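Protein SSD1 (Saccharomyces cerevisiae S288C, PDB 7AM1) binds mRNA untranslated regions and represses translation as a pseudonuclease of the RNase II family, lacking the family's enzymatic activity. Local coordinates at residues Glu501-Phe506 with Asn550-Lys555. Residues are numbered along the deposited sequence; the frame is centred on the assembly and turned at random.
Sequences EIARSF and NEIKRK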
loop_
_atom_site.group_PDB
_atom_site.type_symbol
_atom_site.label_atom_id
_atom_site.label_comp_id
_atom_site.label_asym_id
_atom_site.label_seq_id
_atom_site.Cartn_x
_atom_site.Cartn_y
_atom_site.Cartn_z
ATOM N N GLU A 501 -17.711 -1.498 -22.824
ATOM C CA GLU A 501 -17.009 -2.111 -23.945
ATOM C C GLU A 501 -15.859 -1.232 -24.415
ATOM O O GLU A 501 -14.827 -1.751 -24.854
ATOM C CB GLU A 501 -17.977 -2.402 -25.091
ATOM C CG GLU A 501 -17.295 -2.973 -26.329
ATOM C CD GLU A 501 -16.457 -4.208 -26.032
ATOM O OE1 GLU A 501 -15.441 -4.417 -26.731
ATOM O OE2 GLU A 501 -16.801 -4.959 -25.093
ATOM N N ILE A 502 -16.009 0.090 -24.330
ATOM C CA ILE A 502 -14.896 0.978 -24.648
ATOM C C ILE A 502 -13.768 0.792 -23.641
ATOM O O ILE A 502 -12.600 0.634 -24.013
ATOM C CB ILE A 502 -15.371 2.441 -24.698
ATOM C CG1 ILE A 502 -16.309 2.655 -25.885
ATOM C CG2 ILE A 502 -14.174 3.388 -24.785
ATOM C CD1 ILE A 502 -17.043 3.976 -25.842
ATOM N N ALA A 503 -14.100 0.792 -22.349
ATOM C CA ALA A 503 -13.084 0.534 -21.335
ATOM C C ALA A 503 -12.400 -0.804 -21.581
ATOM O O ALA A 503 -11.176 -0.915 -21.453
ATOM C CB ALA A 503 -13.706 0.567 -19.941
ATOM N N ARG A 504 -13.178 -1.834 -21.933
ATOM C CA ARG A 504 -12.598 -3.150 -22.187
ATOM C C ARG A 504 -11.627 -3.109 -23.361
ATOM O O ARG A 504 -10.583 -3.773 -23.333
ATOM C CB ARG A 504 -13.704 -4.175 -22.460
ATOM C CG ARG A 504 -13.233 -5.631 -22.414
ATOM C CD ARG A 504 -14.110 -6.554 -23.263
ATOM N NE ARG A 504 -14.006 -6.216 -24.681
ATOM C CZ ARG A 504 -13.012 -6.601 -25.482
ATOM N NH1 ARG A 504 -12.027 -7.360 -25.017
ATOM N NH2 ARG A 504 -13.006 -6.225 -26.755
ATOM N N SER A 505 -11.960 -2.351 -24.413
ATOM C CA SER A 505 -11.072 -2.275 -25.569
ATOM C C SER A 505 -9.791 -1.514 -25.238
ATOM O O SER A 505 -8.716 -1.866 -25.736
ATOM C CB SER A 505 -11.788 -1.633 -26.762
ATOM O OG SER A 505 -11.830 -0.223 -26.644
ATOM N N PHE A 506 -9.882 -0.454 -24.423
ATOM C CA PHE A 506 -8.670 0.194 -23.929
ATOM C C PHE A 506 -7.819 -0.800 -23.151
ATOM O O PHE A 506 -6.601 -0.891 -23.338
ATOM C CB PHE A 506 -9.002 1.376 -23.010
ATOM C CG PHE A 506 -9.609 2.561 -23.703
ATOM C CD1 PHE A 506 -9.700 2.628 -25.079
ATOM C CD2 PHE A 506 -10.052 3.640 -22.955
ATOM C CE1 PHE A 506 -10.253 3.738 -25.693
ATOM C CE2 PHE A 506 -10.603 4.745 -23.558
ATOM C CZ PHE A 506 -10.699 4.800 -24.933
ATOM N N ASN A 550 -11.588 3.118 -14.151
ATOM C CA ASN A 550 -10.142 3.156 -13.930
ATOM C C ASN A 550 -9.376 2.929 -15.230
ATOM O O ASN A 550 -8.340 3.564 -15.465
ATOM C CB ASN A 550 -9.733 2.113 -12.879
ATOM C CG ASN A 550 -8.324 2.360 -12.307
ATOM O OD1 ASN A 550 -7.913 3.504 -12.090
ATOM N ND2 ASN A 550 -7.588 1.278 -12.058
ATOM N N GLU A 551 -9.854 2.026 -16.090
ATOM C CA GLU A 551 -9.136 1.796 -17.340
ATOM C C GLU A 551 -9.315 2.966 -18.299
ATOM O O GLU A 551 -8.422 3.248 -19.106
ATOM C CB GLU A 551 -9.585 0.489 -17.988
ATOM C CG GLU A 551 -8.998 -0.755 -17.322
ATOM C CD GLU A 551 -7.482 -0.848 -17.462
ATOM O OE1 GLU A 551 -6.946 -0.425 -18.511
ATOM O OE2 GLU A 551 -6.823 -1.337 -16.513
ATOM N N ILE A 552 -10.445 3.669 -18.220
ATOM C CA ILE A 552 -10.599 4.887 -19.008
ATOM C C ILE A 552 -9.649 5.966 -18.504
ATOM O O ILE A 552 -9.006 6.659 -19.299
ATOM C CB ILE A 552 -12.068 5.354 -18.997
ATOM C CG1 ILE A 552 -12.920 4.416 -19.860
ATOM C CG2 ILE A 552 -12.184 6.795 -19.499
ATOM C CD1 ILE A 552 -14.413 4.599 -19.679
ATOM N N LYS A 553 -9.526 6.113 -17.183
ATOM C CA LYS A 553 -8.616 7.109 -16.621
ATOM C C LYS A 553 -7.162 6.774 -16.930
ATOM O O LYS A 553 -6.341 7.680 -17.123
ATOM C CB LYS A 553 -8.825 7.217 -15.111
ATOM C CG LYS A 553 -10.086 7.969 -14.713
ATOM C CD LYS A 553 -10.353 7.886 -13.218
ATOM C CE LYS A 553 -11.554 8.730 -12.825
ATOM N NZ LYS A 553 -11.838 8.659 -11.363
ATOM N N ARG A 554 -6.814 5.482 -16.954
ATOM C CA ARG A 554 -5.449 5.095 -17.298
ATOM C C ARG A 554 -5.121 5.495 -18.728
ATOM O O ARG A 554 -4.014 5.964 -19.019
ATOM C CB ARG A 554 -5.262 3.590 -17.108
ATOM C CG ARG A 554 -5.139 3.160 -15.640
ATOM C CD ARG A 554 -5.184 1.651 -15.483
ATOM N NE ARG A 554 -4.932 1.258 -14.099
ATOM C CZ ARG A 554 -4.785 0.005 -13.685
ATOM N NH1 ARG A 554 -4.863 -0.996 -14.552
ATOM N NH2 ARG A 554 -4.552 -0.244 -12.401
ATOM N N LYS A 555 -6.085 5.335 -19.633
ATOM C CA LYS A 555 -5.890 5.786 -21.003
ATOM C C LYS A 555 -5.757 7.303 -21.056
ATOM O O LYS A 555 -4.869 7.835 -21.735
ATOM C CB LYS A 555 -7.052 5.307 -21.875
ATOM C CG LYS A 555 -6.967 5.747 -23.335
ATOM C CD LYS A 555 -5.771 5.126 -24.040
ATOM C CE LYS A 555 -5.490 5.817 -25.353
ATOM N NZ LYS A 555 -4.466 5.096 -26.155
#
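Lys-555 meets Phe-506 through the first half of its side chain. CB lies 3.6 Å from Phe-506 CD2, the shortest approach between the two helical segments, and also nears CE2. With CG anti to the backbone N (chi1 179°), the next carbon is placed over the ring: Lys-555 CG stands 3.9 Å from the Phe-506 ring centroid, 19° off its normal, a CH-pi contact displaced toward the rim, with CD2 and CE2 each 3.8 Å from CG. The two side chains cross at about a right angle. A bend at chi2 then turns CD, and CD, CE and NZ run on away from residues 501-506; NZ comes near the like-charged Arg-509, farther along the same helix. The opposite face of the ring carries Ile-502 O, 3.5 Å above its plane and also offset; this carbonyl already accepts from Phe-506 N and Ser-505 OG. At the ring edge lie Ile-552 CA and Glu-551 O.

Within the RNB domain, helices 495-510 and 544-568 pack with segment axes 8.6 Å apart and N-to-C directions differing by 54°, and both lay side chains on strands 378-384 and 389-397 of its sheet: Ile-502 on Val-382 and Leu-392, Ile-552 on Phe-378, Leu-380 and Cys-394. The nearest CA atoms, those of Ala-503 and Ile-552, are 5.5 Å apart, a spacing that the small alanine methyl allows. Ala-503 CB touches Ile-552 CG1 at 3.9 Å. No hydrogen bond joins the two segments; Glu-551 places CB against Ala-503 O, and its OE2 forms salt bridges with Arg-510 and with Arg-554, where the hydrogen bond is weak.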